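Epf (Streptococcus pyogenes, PDB 4ES8) acts as a cell-surface adhesin of the bacterium, attaching to cells through an N-terminal domain that contains a carbohydrate-binding module. Local coordinates at residues T49-F54 with D142-S148; V99-T105 with M186-S192; H112-F118 with L209-T215; K152-K158 with I176-K182. All coordinates share one frame. Where two conformers were deposited one is given. Residue numbers count along the deposited sequence, not the author numbering.

Contact 1: residues T49-F54 with D142-S148; sequences TDSYVF and DDSFKIS
Strand 51-54 runs antiparallel to the short strand 144-146, axes 4.8 Å apart at 165°. Tyr-52 and Phe-145 form the hydrogen-bonded pair: Tyr-52 N to Phe-145 O is 2.8 Å, Phe-145 N to Tyr-52 O 3.1 Å. Ser-51 and Lys-146, on the exposed face, form the non-hydrogen-bonded one (CA-CA 4.5 Å). Tyr-52 chi1 m (-75°) and Phe-145 chi1 p (76°) lay the rings nearly parallel (8°) but slid apart, centroids 4.8 Å apart; Tyr-52 CB makes a CH-pi contact over the Phe-145 ring. Ile-147, m then t, adds CG1 3.7 Å from Tyr-52 CE1. Asp-50 holds the 3-10 turn after strand 144-146: its backbone O accepts from Ile-147 N (2.9 Å), its carboxylate (chi1 t) from Ser-148 N at OD1 (2.9 Å) and Ser-148 OG at OD2 (2.6 Å). A water donates to Asp-50 OD2 and weakly accepts from Lys-146 NZ, a long salt-bridge pair (3.9 Å). This is a short antiparallel edge pairing: strand 41-46 flanks 51-54, and the Tyr-52/Phe-145 face covers strands 97-105 and 186-194.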
# COMPACT_ATOMS: atom_id res chain seq x y z
N THR A 49 -22.17 5.07 -12.69
CA THR A 49 -22.28 3.61 -12.65
C THR A 49 -21.00 3.03 -11.98
O THR A 49 -20.15 3.76 -11.48
CB THR A 49 -22.48 3.06 -14.08
OG1 THR A 49 -21.26 3.24 -14.81
CG2 THR A 49 -23.66 3.75 -14.85
N ASP A 50 -20.86 1.72 -12.03
CA ASP A 50 -19.65 1.11 -11.49
C ASP A 50 -18.44 1.35 -12.42
O ASP A 50 -17.31 1.25 -11.97
CB ASP A 50 -19.92 -0.41 -11.38
CG ASP A 50 -18.82 -1.26 -10.78
OD1 ASP A 50 -18.25 -0.84 -9.76
OD2 ASP A 50 -18.57 -2.36 -11.31
N SER A 51 -18.69 1.66 -13.72
CA SER A 51 -17.66 1.75 -14.74
C SER A 51 -17.22 3.16 -15.07
O SER A 51 -18.05 4.06 -15.29
CB SER A 51 -18.15 1.07 -16.02
OG SER A 51 -18.42 -0.29 -15.75
N TYR A 52 -15.90 3.34 -15.16
CA TYR A 52 -15.28 4.64 -15.43
C TYR A 52 -14.35 4.56 -16.62
O TYR A 52 -13.61 3.58 -16.79
CB TYR A 52 -14.43 5.07 -14.21
CG TYR A 52 -15.27 5.55 -13.04
CD1 TYR A 52 -15.96 4.65 -12.24
CD2 TYR A 52 -15.39 6.91 -12.77
CE1 TYR A 52 -16.75 5.09 -11.17
CE2 TYR A 52 -16.17 7.36 -11.71
CZ TYR A 52 -16.87 6.45 -10.93
OH TYR A 52 -17.64 6.89 -9.87
N VAL A 53 -14.32 5.65 -17.40
CA VAL A 53 -13.41 5.78 -18.53
C VAL A 53 -12.59 7.07 -18.37
O VAL A 53 -12.91 7.91 -17.53
CB VAL A 53 -14.14 5.77 -19.89
CG1 VAL A 53 -14.95 4.49 -20.08
CG2 VAL A 53 -15.01 7.02 -20.05
N PHE A 54 -11.54 7.21 -19.17
CA PHE A 54 -10.60 8.31 -19.03
C PHE A 54 -11.23 9.65 -19.38
O PHE A 54 -11.97 9.77 -20.36
CB PHE A 54 -9.35 8.02 -19.88
CG PHE A 54 -8.20 8.95 -19.61
CD1 PHE A 54 -7.37 8.74 -18.52
CD2 PHE A 54 -7.91 10.00 -20.48
CE1 PHE A 54 -6.28 9.59 -18.28
CE2 PHE A 54 -6.80 10.83 -20.26
CZ PHE A 54 -5.99 10.62 -19.16
N ASP A 142 -6.65 5.66 -22.58
CA ASP A 142 -7.81 4.78 -22.69
C ASP A 142 -7.87 3.86 -21.45
O ASP A 142 -8.58 2.84 -21.43
CB ASP A 142 -7.85 4.01 -24.03
CG ASP A 142 -6.74 3.01 -24.23
OD1 ASP A 142 -5.70 3.12 -23.53
OD2 ASP A 142 -6.92 2.08 -25.05
N ASP A 143 -7.17 4.26 -20.36
CA ASP A 143 -7.28 3.51 -19.12
C ASP A 143 -8.72 3.56 -18.63
O ASP A 143 -9.47 4.49 -18.97
CB ASP A 143 -6.32 4.06 -18.05
CG ASP A 143 -6.05 3.12 -16.88
OD1 ASP A 143 -6.33 1.88 -17.01
OD2 ASP A 143 -5.55 3.60 -15.83
N SER A 144 -9.12 2.54 -17.89
CA SER A 144 -10.48 2.43 -17.39
C SER A 144 -10.48 1.60 -16.14
O SER A 144 -9.47 0.95 -15.84
CB SER A 144 -11.37 1.78 -18.45
OG SER A 144 -10.93 0.45 -18.67
N PHE A 145 -11.58 1.65 -15.39
CA PHE A 145 -11.68 0.83 -14.19
C PHE A 145 -13.12 0.74 -13.74
O PHE A 145 -13.96 1.53 -14.19
CB PHE A 145 -10.82 1.37 -13.00
CG PHE A 145 -11.38 2.57 -12.27
CD1 PHE A 145 -11.13 3.87 -12.73
CD2 PHE A 145 -12.11 2.41 -11.09
CE1 PHE A 145 -11.66 4.98 -12.06
CE2 PHE A 145 -12.64 3.53 -10.42
CZ PHE A 145 -12.40 4.81 -10.91
N LYS A 146 -13.36 -0.24 -12.84
CA LYS A 146 -14.65 -0.44 -12.19
C LYS A 146 -14.45 -0.33 -10.70
O LYS A 146 -13.46 -0.84 -10.20
CB LYS A 146 -15.26 -1.81 -12.53
CG LYS A 146 -15.73 -1.99 -13.98
CD LYS A 146 -16.84 -3.05 -14.06
CE LYS A 146 -16.36 -4.47 -13.89
NZ LYS A 146 -17.47 -5.38 -13.48
N ILE A 147 -15.36 0.35 -9.98
CA ILE A 147 -15.19 0.47 -8.53
C ILE A 147 -15.07 -0.94 -7.93
O ILE A 147 -14.21 -1.17 -7.06
CB ILE A 147 -16.38 1.22 -7.91
CG1 ILE A 147 -16.45 2.66 -8.42
CG2 ILE A 147 -16.32 1.18 -6.37
CD1 ILE A 147 -17.72 3.44 -7.93
N SER A 148 -15.92 -1.85 -8.40
CA SER A 148 -16.01 -3.23 -7.91
C SER A 148 -14.73 -4.05 -8.16
O SER A 148 -14.62 -5.16 -7.62
CB SER A 148 -17.22 -3.93 -8.53
OG SER A 148 -17.06 -4.04 -9.93
O HOH W 1 -20.33 -3.98 -12.45
O HOH W 2 -10.91 5.17 -21.12

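Contact 2: residues V99-T105 with M186-S192; sequences VAFKVNT and MSLVLLS
Phe-101, Val-103, Leu-188 and Leu-190 form the apolar centre on one face of this antiparallel pair. Leu-190 (m, t) brings CD1 to 4.2 Å from Val-103 CG2, and its CB lies 4.4 Å from Phe-101 CB; Phe-101 is m, Val-103 t, Leu-188 t then p. On the opposite face Ala-100 CB meets Leu-191 CG at 3.9 Å and Val-189 CG1 at 4.3 Å. Both backbones are extended, axes 4.4 Å apart at 151°. Hydrogen-bonded pairs are Val-99/Ser-192, Phe-101/Leu-190 and Val-103/Leu-188; Phe-101 N to Leu-190 O and Leu-190 N to Phe-101 O are both 2.9 Å. Ser-192 N to Val-99 O is 3.0 Å, the return bond from Val-99 N weak. Outward, Lys-102 CD passes Ser-187 OG at 3.3 Å, and Lys-102 NZ and Ser-187 OG both bond to Ser-135 O. Thr-105 N reaches Met-186 O (2.9 Å), and Thr-105 OG1 (p) accepts from Met-186 N (3.0 Å). Strands 41-46 and 127-135 flank the pair; its Phe-101/Leu-190 face packs on strands 84-89 and 202-213 of the facing sheet, a beta-sandwich core.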
# COMPACT_ATOMS: atom_id res chain seq x y z
N VAL A 99 -16.86 12.04 -11.21
CA VAL A 99 -15.45 12.19 -11.61
C VAL A 99 -14.62 11.42 -10.58
O VAL A 99 -14.87 11.53 -9.37
CB VAL A 99 -15.02 13.68 -11.68
CG1 VAL A 99 -13.51 13.82 -11.88
CG2 VAL A 99 -15.77 14.41 -12.79
N ALA A 100 -13.61 10.67 -11.04
CA ALA A 100 -12.72 9.96 -10.13
C ALA A 100 -11.29 10.23 -10.51
O ALA A 100 -10.98 10.31 -11.71
CB ALA A 100 -12.98 8.47 -10.17
N PHE A 101 -10.43 10.32 -9.51
CA PHE A 101 -8.99 10.43 -9.72
C PHE A 101 -8.28 9.18 -9.23
O PHE A 101 -8.72 8.56 -8.26
CB PHE A 101 -8.43 11.64 -8.97
CG PHE A 101 -9.10 12.93 -9.39
CD1 PHE A 101 -8.99 13.41 -10.69
CD2 PHE A 101 -9.81 13.69 -8.46
CE1 PHE A 101 -9.62 14.59 -11.07
CE2 PHE A 101 -10.43 14.87 -8.85
CZ PHE A 101 -10.32 15.33 -10.14
N LYS A 102 -7.16 8.83 -9.86
CA LYS A 102 -6.30 7.78 -9.33
C LYS A 102 -4.97 8.41 -9.02
O LYS A 102 -4.31 8.96 -9.92
CB LYS A 102 -6.15 6.60 -10.32
CG LYS A 102 -7.32 5.63 -10.25
CD LYS A 102 -7.05 4.39 -11.11
CE LYS A 102 -7.94 3.25 -10.71
NZ LYS A 102 -7.55 1.97 -11.40
N VAL A 103 -4.57 8.35 -7.76
CA VAL A 103 -3.24 8.83 -7.34
C VAL A 103 -2.41 7.59 -7.07
O VAL A 103 -2.76 6.74 -6.23
CB VAL A 103 -3.31 9.77 -6.13
CG1 VAL A 103 -1.89 10.19 -5.75
CG2 VAL A 103 -4.14 11.00 -6.47
N ASN A 104 -1.38 7.42 -7.90
CA ASN A 104 -0.59 6.20 -7.88
C ASN A 104 0.38 6.09 -6.71
O ASN A 104 0.83 7.10 -6.16
CB ASN A 104 0.22 6.07 -9.17
CG ASN A 104 -0.60 5.58 -10.34
OD1 ASN A 104 -1.80 5.28 -10.24
ND2 ASN A 104 0.04 5.51 -11.51
N THR A 105 0.66 4.85 -6.33
CA THR A 105 1.72 4.53 -5.38
C THR A 105 2.93 4.03 -6.15
O THR A 105 2.83 3.67 -7.34
CB THR A 105 1.28 3.44 -4.37
OG1 THR A 105 1.25 2.17 -5.05
CG2 THR A 105 -0.12 3.72 -3.75
N MET A 186 -0.20 0.52 -7.13
CA MET A 186 -1.65 0.59 -7.02
C MET A 186 -2.07 2.05 -6.99
O MET A 186 -1.24 2.91 -7.25
CB MET A 186 -2.14 -0.17 -5.78
CG MET A 186 -1.99 -1.67 -5.91
SD MET A 186 -2.65 -2.57 -4.51
CE MET A 186 -4.23 -2.25 -4.68
N SER A 187 -3.34 2.33 -6.73
CA SER A 187 -3.76 3.72 -6.62
C SER A 187 -4.75 3.88 -5.48
O SER A 187 -5.48 2.94 -5.11
CB SER A 187 -4.38 4.23 -7.92
OG SER A 187 -5.60 3.57 -8.24
N LEU A 188 -4.77 5.08 -4.94
CA LEU A 188 -5.85 5.57 -4.12
C LEU A 188 -6.84 6.17 -5.10
O LEU A 188 -6.46 7.04 -5.90
CB LEU A 188 -5.38 6.62 -3.08
CG LEU A 188 -6.53 7.36 -2.35
CD1 LEU A 188 -7.36 6.41 -1.46
CD2 LEU A 188 -5.98 8.45 -1.46
N VAL A 189 -8.09 5.69 -5.09
CA VAL A 189 -9.13 6.21 -5.97
C VAL A 189 -9.98 7.20 -5.20
O VAL A 189 -10.57 6.85 -4.17
CB VAL A 189 -10.00 5.09 -6.60
CG1 VAL A 189 -10.78 5.66 -7.80
CG2 VAL A 189 -9.13 3.92 -7.05
N LEU A 190 -10.00 8.44 -5.67
CA LEU A 190 -10.74 9.54 -5.01
C LEU A 190 -11.95 9.86 -5.86
O LEU A 190 -11.81 10.45 -6.94
CB LEU A 190 -9.83 10.76 -4.89
CG LEU A 190 -8.61 10.53 -3.98
CD1 LEU A 190 -7.58 11.61 -4.19
CD2 LEU A 190 -9.01 10.45 -2.50
N LEU A 191 -13.14 9.39 -5.42
CA LEU A 191 -14.35 9.51 -6.22
C LEU A 191 -15.30 10.52 -5.67
O LEU A 191 -15.47 10.62 -4.45
CB LEU A 191 -15.09 8.15 -6.34
CG LEU A 191 -14.23 6.97 -6.79
CD1 LEU A 191 -13.82 6.13 -5.59
CD2 LEU A 191 -15.00 6.08 -7.77
N SER A 192 -15.97 11.24 -6.58
CA SER A 192 -17.03 12.16 -6.15
C SER A 192 -18.16 12.10 -7.15
O SER A 192 -17.98 11.61 -8.27
CB SER A 192 -16.51 13.58 -5.98
OG SER A 192 -15.95 14.11 -7.18
O HOH W 3 -13.35 13.04 -7.55

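Contact 3: residues H112-F118 with L209-T215; sequences HDYKITF and LKIIDVT
His-112 precedes strand 113-118, which runs antiparallel to 209-213, axes 4.6 Å apart at 164°. His-112 ND1 donates to Asp-213 OD2 at 2.6 Å, almost straight, while Thr-215 CG2 makes a CH-pi contact over the His-112 ring. Asp-113 N donates to Thr-215 OG1 (2.9 Å) and Asp-113 O accepts from Val-214 N (2.8 Å). Asp-213, chi1 t, closes an Asx turn, OD1 taking Thr-215 N (2.9 Å) and Thr-215 OG1 (2.6 Å). Tyr-114, m, places CB 3.8 Å from Ile-211 CD1; its OH, bonded to Ile-109 N, is also linked by a water to Asp-213 OD2. Lys-115 N to Ile-212 O is 2.9 Å and Ile-212 N to Lys-115 O 3.0 Å. Ile-116 (m, t) meets Ile-211 (t, t), CG1 to CD1 3.7 Å. Thr-117 N to Lys-210 O and Lys-210 N to Thr-117 O are both 2.9 Å. Phe-118, p, sets CB 3.8 Å from Leu-209 CD2. The inward face is mainly apolar, the other carries Lys-115, Thr-117, Lys-210 and Ile-212: an inner beta-sandwich pair finished by a His-carboxylate hydrogen bond.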
# COMPACT_ATOMS: atom_id res chain seq x y z
N HIS A 112 1.52 -7.21 2.07
CA HIS A 112 1.98 -6.27 3.08
C HIS A 112 0.79 -5.38 3.43
O HIS A 112 -0.18 -5.30 2.65
CB HIS A 112 3.17 -5.46 2.55
CG HIS A 112 4.52 -6.03 2.88
ND1 HIS A 112 5.60 -5.20 3.17
CD2 HIS A 112 4.94 -7.32 2.92
CE1 HIS A 112 6.64 -6.00 3.36
NE2 HIS A 112 6.30 -7.29 3.20
N ASP A 113 0.85 -4.72 4.59
CA ASP A 113 -0.18 -3.82 5.09
C ASP A 113 0.27 -2.39 4.89
O ASP A 113 1.44 -2.07 5.15
CB ASP A 113 -0.45 -4.10 6.57
CG ASP A 113 -1.07 -5.46 6.80
OD1 ASP A 113 -1.97 -5.82 6.06
OD2 ASP A 113 -0.61 -6.17 7.69
N TYR A 114 -0.66 -1.52 4.43
CA TYR A 114 -0.33 -0.12 4.15
C TYR A 114 -1.32 0.81 4.82
O TYR A 114 -2.46 0.43 5.10
CB TYR A 114 -0.30 0.13 2.64
CG TYR A 114 0.83 -0.63 1.97
CD1 TYR A 114 2.12 -0.10 1.92
CD2 TYR A 114 0.63 -1.92 1.47
CE1 TYR A 114 3.18 -0.81 1.35
CE2 TYR A 114 1.69 -2.65 0.91
CZ TYR A 114 2.95 -2.10 0.86
OH TYR A 114 3.98 -2.83 0.31
N LYS A 115 -0.84 2.03 5.09
CA LYS A 115 -1.64 3.09 5.70
C LYS A 115 -1.57 4.33 4.83
O LYS A 115 -0.48 4.90 4.69
CB LYS A 115 -1.13 3.41 7.12
CG LYS A 115 -1.84 4.59 7.79
CD LYS A 115 -1.11 5.06 9.06
CE LYS A 115 -1.92 6.11 9.80
NZ LYS A 115 -1.23 6.57 11.05
N ILE A 116 -2.70 4.72 4.25
CA ILE A 116 -2.82 5.93 3.44
C ILE A 116 -3.39 7.02 4.32
O ILE A 116 -4.34 6.77 5.08
CB ILE A 116 -3.75 5.68 2.23
CG1 ILE A 116 -3.16 4.73 1.20
CG2 ILE A 116 -4.21 7.00 1.59
CD1 ILE A 116 -4.19 4.30 0.11
N THR A 117 -2.83 8.24 4.21
CA THR A 117 -3.38 9.39 4.91
C THR A 117 -3.50 10.52 3.92
O THR A 117 -2.69 10.62 3.00
CB THR A 117 -2.52 9.79 6.12
OG1 THR A 117 -1.17 10.03 5.70
CG2 THR A 117 -2.53 8.73 7.23
N PHE A 118 -4.52 11.36 4.09
CA PHE A 118 -4.68 12.54 3.24
C PHE A 118 -5.64 13.47 3.90
O PHE A 118 -6.24 13.10 4.91
CB PHE A 118 -5.16 12.19 1.81
CG PHE A 118 -6.49 11.46 1.73
CD1 PHE A 118 -6.56 10.10 1.94
CD2 PHE A 118 -7.66 12.16 1.47
CE1 PHE A 118 -7.79 9.43 1.88
CE2 PHE A 118 -8.90 11.50 1.43
CZ PHE A 118 -8.96 10.13 1.63
N LEU A 209 -1.41 13.78 0.14
CA LEU A 209 -1.53 12.32 0.11
C LEU A 209 -0.22 11.66 0.51
O LEU A 209 0.86 12.07 0.06
CB LEU A 209 -1.96 11.88 -1.30
CG LEU A 209 -3.20 12.63 -1.83
CD1 LEU A 209 -2.94 13.29 -3.17
CD2 LEU A 209 -4.40 11.74 -1.89
N LYS A 210 -0.31 10.65 1.38
CA LYS A 210 0.86 9.89 1.85
C LYS A 210 0.47 8.43 1.97
O LYS A 210 -0.70 8.14 2.22
CB LYS A 210 1.36 10.39 3.24
CG LYS A 210 2.02 11.77 3.26
CD LYS A 210 2.34 12.19 4.71
CE LYS A 210 2.57 13.68 4.79
NZ LYS A 210 3.15 14.07 6.10
N ILE A 211 1.45 7.51 1.85
CA ILE A 211 1.20 6.09 2.10
C ILE A 211 2.47 5.50 2.68
O ILE A 211 3.55 5.75 2.16
CB ILE A 211 0.67 5.29 0.89
CG1 ILE A 211 0.38 3.82 1.25
CG2 ILE A 211 1.61 5.40 -0.34
CD1 ILE A 211 -0.17 2.96 0.08
N ILE A 212 2.34 4.67 3.72
CA ILE A 212 3.50 4.00 4.30
C ILE A 212 3.19 2.55 4.53
O ILE A 212 2.01 2.18 4.71
CB ILE A 212 3.97 4.65 5.63
CG1 ILE A 212 2.83 4.70 6.69
CG2 ILE A 212 4.55 6.06 5.35
CD1 ILE A 212 3.35 4.84 8.14
N ASP A 213 4.23 1.73 4.51
CA ASP A 213 4.10 0.32 4.85
C ASP A 213 3.98 0.21 6.37
O ASP A 213 4.78 0.82 7.09
CB ASP A 213 5.34 -0.41 4.31
CG ASP A 213 5.23 -1.92 4.35
OD1 ASP A 213 4.75 -2.45 5.36
OD2 ASP A 213 5.61 -2.57 3.36
N VAL A 214 2.96 -0.52 6.87
CA VAL A 214 2.78 -0.69 8.32
C VAL A 214 2.74 -2.18 8.69
O VAL A 214 2.23 -2.56 9.75
CB VAL A 214 1.51 0.04 8.83
CG1 VAL A 214 1.70 1.55 8.74
CG2 VAL A 214 0.26 -0.42 8.08
N THR A 215 3.34 -3.02 7.84
CA THR A 215 3.37 -4.46 8.06
C THR A 215 4.06 -4.82 9.38
O THR A 215 5.17 -4.37 9.64
CB THR A 215 4.12 -5.11 6.91
OG1 THR A 215 3.50 -4.73 5.67
CG2 THR A 215 4.16 -6.61 7.02
O HOH W 4 6.39 -1.83 0.90

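Contact 4: residues K152-K158 with I176-K182; sequences KYASNVK and ISFRTLK. With NA (sodium ion), chain F.
The bump here is a beta bulge in 154-158, with Asn-156 at positive phi (57°) where the chain turns a corner, so the register against strand 176-180 slips by one. Before it, Ser-155 N to Arg-179 O and Arg-179 N to Ser-155 O are both 2.9 Å; after it, Lys-158 N to Ser-177 O and Ser-177 N to Lys-158 O are again 2.9 Å. A water fills the gap at the bulge, donating to Asn-156 O (2.6 Å) and Ser-177 OG (2.8 Å). Ala-154 CB leaves room beside the Phe-178 ring (chi1 p), 3.7 Å from CD2, and Val-157 CG2 covers Phe-178 CB at 3.9 Å. Val-157 CG1 also meets Ile-176 CG2 (4.0 Å). At the other end Leu-181 N bonds Tyr-153 O (3.0 Å), and Leu-181 CD2 lies 4.0 Å from Ser-155 CB. Val-157 O binds a sodium ion at 2.9 Å with two waters. Strand 154-159 is an outermost strand of its sheet; strand 113-123 flanks 172-180 on the other edge, and Phe-178 packs on Ile-133 of strand 127-135.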
# COMPACT_ATOMS: atom_id res chain seq x y z
N LYS A 152 -9.92 -7.17 -6.24
CA LYS A 152 -8.84 -7.86 -6.96
C LYS A 152 -7.48 -7.37 -6.48
O LYS A 152 -6.48 -8.08 -6.67
CB LYS A 152 -8.92 -7.55 -8.48
CG LYS A 152 -10.16 -8.08 -9.19
CD LYS A 152 -10.13 -7.57 -10.64
CE LYS A 152 -11.38 -7.89 -11.41
NZ LYS A 152 -11.32 -7.34 -12.79
N TYR A 153 -7.42 -6.15 -5.87
CA TYR A 153 -6.13 -5.53 -5.50
C TYR A 153 -5.89 -5.41 -4.01
O TYR A 153 -4.73 -5.40 -3.58
CB TYR A 153 -6.03 -4.13 -6.14
CG TYR A 153 -6.43 -4.13 -7.60
CD1 TYR A 153 -5.63 -4.73 -8.57
CD2 TYR A 153 -7.63 -3.56 -8.01
CE1 TYR A 153 -6.00 -4.75 -9.91
CE2 TYR A 153 -8.02 -3.58 -9.35
CZ TYR A 153 -7.21 -4.18 -10.29
OH TYR A 153 -7.58 -4.19 -11.62
N ALA A 154 -6.96 -5.28 -3.21
CA ALA A 154 -6.80 -5.08 -1.79
C ALA A 154 -7.82 -5.85 -1.01
O ALA A 154 -8.97 -6.03 -1.46
CB ALA A 154 -6.96 -3.59 -1.50
N SER A 155 -7.40 -6.28 0.17
CA SER A 155 -8.29 -6.86 1.16
C SER A 155 -8.27 -6.00 2.43
O SER A 155 -7.37 -5.15 2.63
CB SER A 155 -7.90 -8.29 1.49
OG SER A 155 -6.67 -8.31 2.20
N ASN A 156 -9.28 -6.22 3.29
CA ASN A 156 -9.34 -5.58 4.61
C ASN A 156 -9.29 -4.05 4.53
O ASN A 156 -8.68 -3.41 5.40
CB ASN A 156 -8.17 -6.10 5.49
CG ASN A 156 -8.10 -7.62 5.54
OD1 ASN A 156 -8.97 -8.28 6.08
ND2 ASN A 156 -7.07 -8.20 4.95
N VAL A 157 -9.94 -3.46 3.50
CA VAL A 157 -9.92 -1.98 3.38
C VAL A 157 -10.73 -1.39 4.51
O VAL A 157 -11.85 -1.85 4.79
CB VAL A 157 -10.45 -1.51 2.02
CG1 VAL A 157 -10.43 0.02 1.93
CG2 VAL A 157 -9.66 -2.15 0.88
N LYS A 158 -10.17 -0.37 5.18
CA LYS A 158 -10.86 0.26 6.30
C LYS A 158 -10.55 1.74 6.36
O LYS A 158 -9.38 2.12 6.42
CB LYS A 158 -10.47 -0.42 7.64
CG LYS A 158 -11.06 0.23 8.91
CD LYS A 158 -10.61 -0.49 10.18
CE LYS A 158 -11.12 0.16 11.46
NZ LYS A 158 -10.67 -0.60 12.66
N ILE A 176 -6.76 5.47 5.75
CA ILE A 176 -7.27 4.26 5.11
C ILE A 176 -6.21 3.20 5.20
O ILE A 176 -5.07 3.47 4.82
CB ILE A 176 -7.70 4.49 3.64
CG1 ILE A 176 -8.77 5.60 3.53
CG2 ILE A 176 -8.17 3.17 2.98
CD1 ILE A 176 -9.15 6.03 2.10
N SER A 177 -6.56 2.01 5.71
CA SER A 177 -5.58 0.94 5.78
C SER A 177 -6.07 -0.22 4.92
O SER A 177 -7.28 -0.36 4.71
CB SER A 177 -5.35 0.49 7.22
OG SER A 177 -6.53 0.04 7.85
N PHE A 178 -5.13 -1.01 4.38
CA PHE A 178 -5.50 -2.14 3.54
C PHE A 178 -4.32 -3.07 3.44
O PHE A 178 -3.18 -2.69 3.72
CB PHE A 178 -5.96 -1.72 2.13
CG PHE A 178 -4.88 -1.11 1.28
CD1 PHE A 178 -4.48 0.22 1.47
CD2 PHE A 178 -4.23 -1.86 0.31
CE1 PHE A 178 -3.46 0.77 0.69
CE2 PHE A 178 -3.21 -1.30 -0.48
CZ PHE A 178 -2.84 0.01 -0.28
N ARG A 179 -4.59 -4.28 2.97
CA ARG A 179 -3.56 -5.28 2.68
C ARG A 179 -3.54 -5.55 1.19
O ARG A 179 -4.60 -5.72 0.57
CB ARG A 179 -3.86 -6.60 3.45
CG ARG A 179 -2.88 -7.72 3.16
CD ARG A 179 -3.06 -8.88 4.15
NE ARG A 179 -2.46 -8.52 5.44
CZ ARG A 179 -2.45 -9.29 6.52
NH1 ARG A 179 -3.01 -10.49 6.49
NH2 ARG A 179 -1.85 -8.87 7.63
N THR A 180 -2.34 -5.61 0.57
CA THR A 180 -2.29 -5.89 -0.87
C THR A 180 -2.50 -7.38 -1.21
O THR A 180 -2.05 -8.28 -0.46
CB THR A 180 -0.95 -5.49 -1.42
OG1 THR A 180 0.08 -6.15 -0.64
CG2 THR A 180 -0.76 -3.98 -1.43
N LEU A 181 -3.12 -7.63 -2.36
CA LEU A 181 -3.32 -8.99 -2.90
C LEU A 181 -2.30 -9.28 -4.01
O LEU A 181 -2.16 -10.43 -4.44
CB LEU A 181 -4.76 -9.17 -3.43
CG LEU A 181 -5.84 -9.08 -2.34
CD1 LEU A 181 -7.23 -9.14 -2.93
CD2 LEU A 181 -5.65 -10.15 -1.23
N LYS A 182 -1.65 -8.22 -4.53
CA LYS A 182 -0.67 -8.32 -5.61
C LYS A 182 0.58 -7.51 -5.30
O LYS A 182 0.54 -6.65 -4.42
CB LYS A 182 -1.27 -7.73 -6.92
CG LYS A 182 -2.56 -8.38 -7.43
CD LYS A 182 -3.02 -7.72 -8.73
CE LYS A 182 -4.17 -8.47 -9.36
NZ LYS A 182 -4.36 -8.08 -10.78
NA NA F . -14.36 -1.36 6.18
O HOH W 5 -2.23 -5.45 -4.71
O HOH W 6 -7.30 -2.63 7.44
O HOH W 7 -7.66 2.38 8.76
O HOH W 8 -15.02 -0.78 4.12
O HOH W 9 -14.28 1.56 6.49

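Contact 2 is the most deeply buried, every touching residue being enclosed; contacts 1, 3 and 4 are only partly so. Contacts 1 and 2 belong to one sheet and meet through the aromatic face of contact 1. Contacts 3 and 4 share the other, where strands 113-123 and 172-180 are neighbours and Asp-113 forms a salt bridge with Arg-179. Leu-188 of contact 2 joins the two sheets, touching Leu-209, Ile-116 and Phe-118 of contact 3 and Ile-176 of contact 4. Chemistry follows place: mainly aliphatic in contact 2, aromatic on its inner face with a charged pair at the exposed end in contact 1, a histidine-carboxylate end in contact 3, and a water-filled bulge beside sodium in contact 4.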